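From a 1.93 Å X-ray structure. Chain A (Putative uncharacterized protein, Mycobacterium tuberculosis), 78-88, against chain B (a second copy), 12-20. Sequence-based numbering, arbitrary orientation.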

# COMPACT_ATOMS: atom_id res chain seq x y z
N ARG A 78 14.03 -13.89 6.62
CA ARG A 78 15.02 -13.78 5.54
C ARG A 78 15.13 -12.35 5.01
O ARG A 78 15.53 -12.14 3.87
CB ARG A 78 14.69 -14.76 4.41
CG ARG A 78 14.71 -16.22 4.84
CD ARG A 78 14.61 -17.17 3.64
NE ARG A 78 13.26 -17.23 3.09
CZ ARG A 78 12.92 -17.88 1.97
NH1 ARG A 78 13.85 -18.54 1.27
NH2 ARG A 78 11.67 -17.88 1.57
N TRP A 79 14.80 -11.37 5.85
CA TRP A 79 14.77 -9.97 5.43
C TRP A 79 16.12 -9.46 4.92
O TRP A 79 16.16 -8.55 4.09
CB TRP A 79 14.25 -9.05 6.54
CG TRP A 79 15.17 -8.90 7.72
CD1 TRP A 79 15.19 -9.68 8.85
CD2 TRP A 79 16.20 -7.92 7.89
NE1 TRP A 79 16.17 -9.23 9.71
CE2 TRP A 79 16.80 -8.16 9.15
CE3 TRP A 79 16.67 -6.87 7.11
CZ2 TRP A 79 17.85 -7.38 9.64
CZ3 TRP A 79 17.72 -6.09 7.60
CH2 TRP A 79 18.30 -6.36 8.85
N ARG A 80 17.21 -10.04 5.40
CA ARG A 80 18.53 -9.59 4.99
C ARG A 80 18.90 -9.94 3.57
O ARG A 80 19.55 -9.15 2.90
CB ARG A 80 19.60 -10.08 5.96
CG ARG A 80 19.95 -9.04 6.98
CD ARG A 80 21.15 -9.46 7.82
NE ARG A 80 21.30 -8.53 8.93
CZ ARG A 80 21.78 -7.29 8.81
NH1 ARG A 80 22.16 -6.84 7.62
NH2 ARG A 80 21.88 -6.51 9.87
N GLU A 81 18.51 -11.12 3.12
CA GLU A 81 18.76 -11.54 1.74
C GLU A 81 18.04 -10.58 0.80
O GLU A 81 18.56 -10.22 -0.26
CB GLU A 81 18.27 -12.98 1.52
CG GLU A 81 19.25 -14.09 1.95
CD GLU A 81 18.90 -15.48 1.35
OE1 GLU A 81 19.13 -15.73 0.13
OE2 GLU A 81 18.39 -16.33 2.12
N VAL A 82 16.83 -10.18 1.19
CA VAL A 82 16.02 -9.28 0.37
C VAL A 82 16.58 -7.86 0.45
O VAL A 82 16.79 -7.22 -0.58
CB VAL A 82 14.54 -9.29 0.82
CG1 VAL A 82 13.73 -8.31 0.01
CG2 VAL A 82 13.97 -10.67 0.67
N GLY A 83 16.83 -7.39 1.66
CA GLY A 83 17.41 -6.07 1.86
C GLY A 83 18.69 -5.80 1.08
O GLY A 83 18.86 -4.72 0.53
N GLU A 84 19.58 -6.78 1.03
CA GLU A 84 20.84 -6.63 0.31
C GLU A 84 20.62 -6.28 -1.15
O GLU A 84 21.31 -5.42 -1.70
CB GLU A 84 21.66 -7.91 0.39
CG GLU A 84 22.36 -8.11 1.71
CD GLU A 84 23.02 -9.47 1.81
OE1 GLU A 84 23.58 -9.94 0.79
OE2 GLU A 84 22.97 -10.07 2.91
N VAL A 85 19.67 -6.96 -1.78
CA VAL A 85 19.33 -6.70 -3.16
C VAL A 85 18.66 -5.32 -3.34
O VAL A 85 18.93 -4.61 -4.31
CB VAL A 85 18.43 -7.83 -3.73
CG1 VAL A 85 17.99 -7.50 -5.14
CG2 VAL A 85 19.13 -9.18 -3.67
N HIS A 86 17.77 -4.96 -2.42
CA HIS A 86 17.08 -3.67 -2.47
C HIS A 86 18.13 -2.57 -2.31
O HIS A 86 18.06 -1.52 -2.98
CB HIS A 86 16.03 -3.61 -1.33
CG HIS A 86 15.14 -2.40 -1.38
ND1 HIS A 86 15.50 -1.19 -0.84
CD2 HIS A 86 13.90 -2.23 -1.90
CE1 HIS A 86 14.52 -0.32 -1.02
NE2 HIS A 86 13.54 -0.92 -1.67
N ALA A 87 19.11 -2.83 -1.45
CA ALA A 87 20.18 -1.88 -1.15
C ALA A 87 21.11 -1.69 -2.35
O ALA A 87 21.50 -0.56 -2.64
CB ALA A 87 20.98 -2.34 0.06
N GLN A 88 21.45 -2.78 -3.03
CA GLN A 88 22.26 -2.69 -4.23
C GLN A 88 21.52 -1.90 -5.32
O GLN A 88 22.14 -1.17 -6.09
CB GLN A 88 22.69 -4.09 -4.72
CG GLN A 88 24.04 -4.13 -5.48
CD GLN A 88 25.29 -4.20 -4.56
OE1 GLN A 88 25.29 -3.67 -3.44
NE2 GLN A 88 26.35 -4.85 -5.05
N GLU B 12 20.53 1.48 11.51
CA GLU B 12 21.25 0.46 10.74
C GLU B 12 20.36 -0.14 9.65
O GLU B 12 20.82 -0.48 8.56
CB GLU B 12 21.70 -0.67 11.65
CG GLU B 12 22.98 -1.31 11.21
CD GLU B 12 24.12 -0.33 11.36
OE1 GLU B 12 24.08 0.45 12.34
OE2 GLU B 12 25.02 -0.32 10.50
N PHE B 13 19.09 -0.31 9.99
CA PHE B 13 18.11 -0.90 9.09
C PHE B 13 17.98 -0.10 7.80
O PHE B 13 17.92 -0.66 6.70
CB PHE B 13 16.77 -1.02 9.82
CG PHE B 13 15.76 -1.88 9.11
CD1 PHE B 13 14.56 -1.33 8.68
CD2 PHE B 13 16.00 -3.23 8.88
CE1 PHE B 13 13.61 -2.12 8.02
CE2 PHE B 13 15.05 -4.02 8.22
CZ PHE B 13 13.86 -3.46 7.79
N GLU B 14 17.98 1.23 7.90
CA GLU B 14 17.94 2.05 6.71
C GLU B 14 19.21 1.82 5.92
O GLU B 14 19.20 1.80 4.68
CB GLU B 14 17.77 3.52 7.09
CG GLU B 14 16.32 3.84 7.40
CD GLU B 14 16.18 5.12 8.18
OE1 GLU B 14 16.76 6.14 7.77
OE2 GLU B 14 15.48 5.09 9.22
N SER B 15 20.28 1.59 6.68
CA SER B 15 21.60 1.23 6.18
C SER B 15 21.60 -0.10 5.41
O SER B 15 22.00 -0.17 4.25
CB SER B 15 22.55 1.11 7.38
OG SER B 15 23.90 1.08 6.96
N ALA B 16 21.13 -1.15 6.07
CA ALA B 16 21.12 -2.47 5.47
C ALA B 16 20.19 -2.60 4.25
O ALA B 16 20.51 -3.33 3.31
CB ALA B 16 20.80 -3.54 6.52
N VAL B 17 19.05 -1.91 4.27
CA VAL B 17 18.04 -2.07 3.22
C VAL B 17 18.06 -0.97 2.14
O VAL B 17 17.58 -1.18 1.03
CB VAL B 17 16.62 -2.20 3.85
CG1 VAL B 17 15.56 -2.35 2.77
CG2 VAL B 17 16.60 -3.38 4.81
N GLY B 18 18.63 0.18 2.47
CA GLY B 18 18.75 1.30 1.53
C GLY B 18 17.40 1.96 1.28
O GLY B 18 16.82 1.83 0.19
N TYR B 19 16.89 2.64 2.31
CA TYR B 19 15.58 3.31 2.23
C TYR B 19 15.57 4.53 3.16
O TYR B 19 16.42 4.65 4.05
CB TYR B 19 14.43 2.34 2.58
CG TYR B 19 14.20 2.10 4.08
CD1 TYR B 19 13.29 2.89 4.78
CD2 TYR B 19 14.87 1.09 4.77
CE1 TYR B 19 13.06 2.69 6.15
CE2 TYR B 19 14.65 0.87 6.13
CZ TYR B 19 13.74 1.68 6.82
OH TYR B 19 13.51 1.48 8.18
N SER B 20 14.62 5.44 2.95
CA SER B 20 14.49 6.65 3.75
C SER B 20 13.26 6.57 4.64
O SER B 20 12.30 5.87 4.34
CB SER B 20 14.35 7.88 2.85
OG SER B 20 15.51 8.11 2.10

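Two helices from two copies of the same protein meet here, their axes 8.5 Å apart at closest approach and their N-to-C directions 70° apart. The backbones come nearest where glycine lies on one side or the other: Gly A83 CA is 4.3 Å from Val B17 CA, and Ala A87 CA is 4.4 Å from Gly B18 CA. Neither glycine could carry a side chain here without crowding. A CB on Gly A83 would lie 3.1 Å from Val B17 CG2, and one on Gly B18 would lie 3.1 Å from Ala A87 CA. Gly B18 also leaves the helix with positive phi, a conformation that glycine adopts readily.

Val B17, the most extensively covered residue, contributes in two ways. Its branched side chain offers apolar surface, CG2 lying 4.0 Å from Trp A79 CZ3, while its carbonyl, near the end of its helix, accepts a hydrogen bond from the imidazole of His A86 (ND1 to Val B17 O, 2.8 Å, 153° at the hydrogen). The bond approaches in the plane of the ring, where an imidazole N-H points. His A86 NE2 is bonded elsewhere in the structure, so both ring nitrogens are engaged. Ala A87 N also comes within 3.3 Å of Val B17 O, but at a poor angle; it bonds instead to Gly A83 O (2.7 Å) within its own helix.

Trp A79 extends the apolar contact with its large ring. Phe B13 CE2 sits over one face, 3.4 Å from Trp A79 CZ3, with the two ring planes at an oblique 59°. Ala B16 CB lies near the plane at the indole edge, 4.1 Å from CZ3 of Trp A79. This small methyl points toward the partner helix and also meets Arg A80, whose NH1 is 3.7 Å from Ala B16 CB, a packing contact.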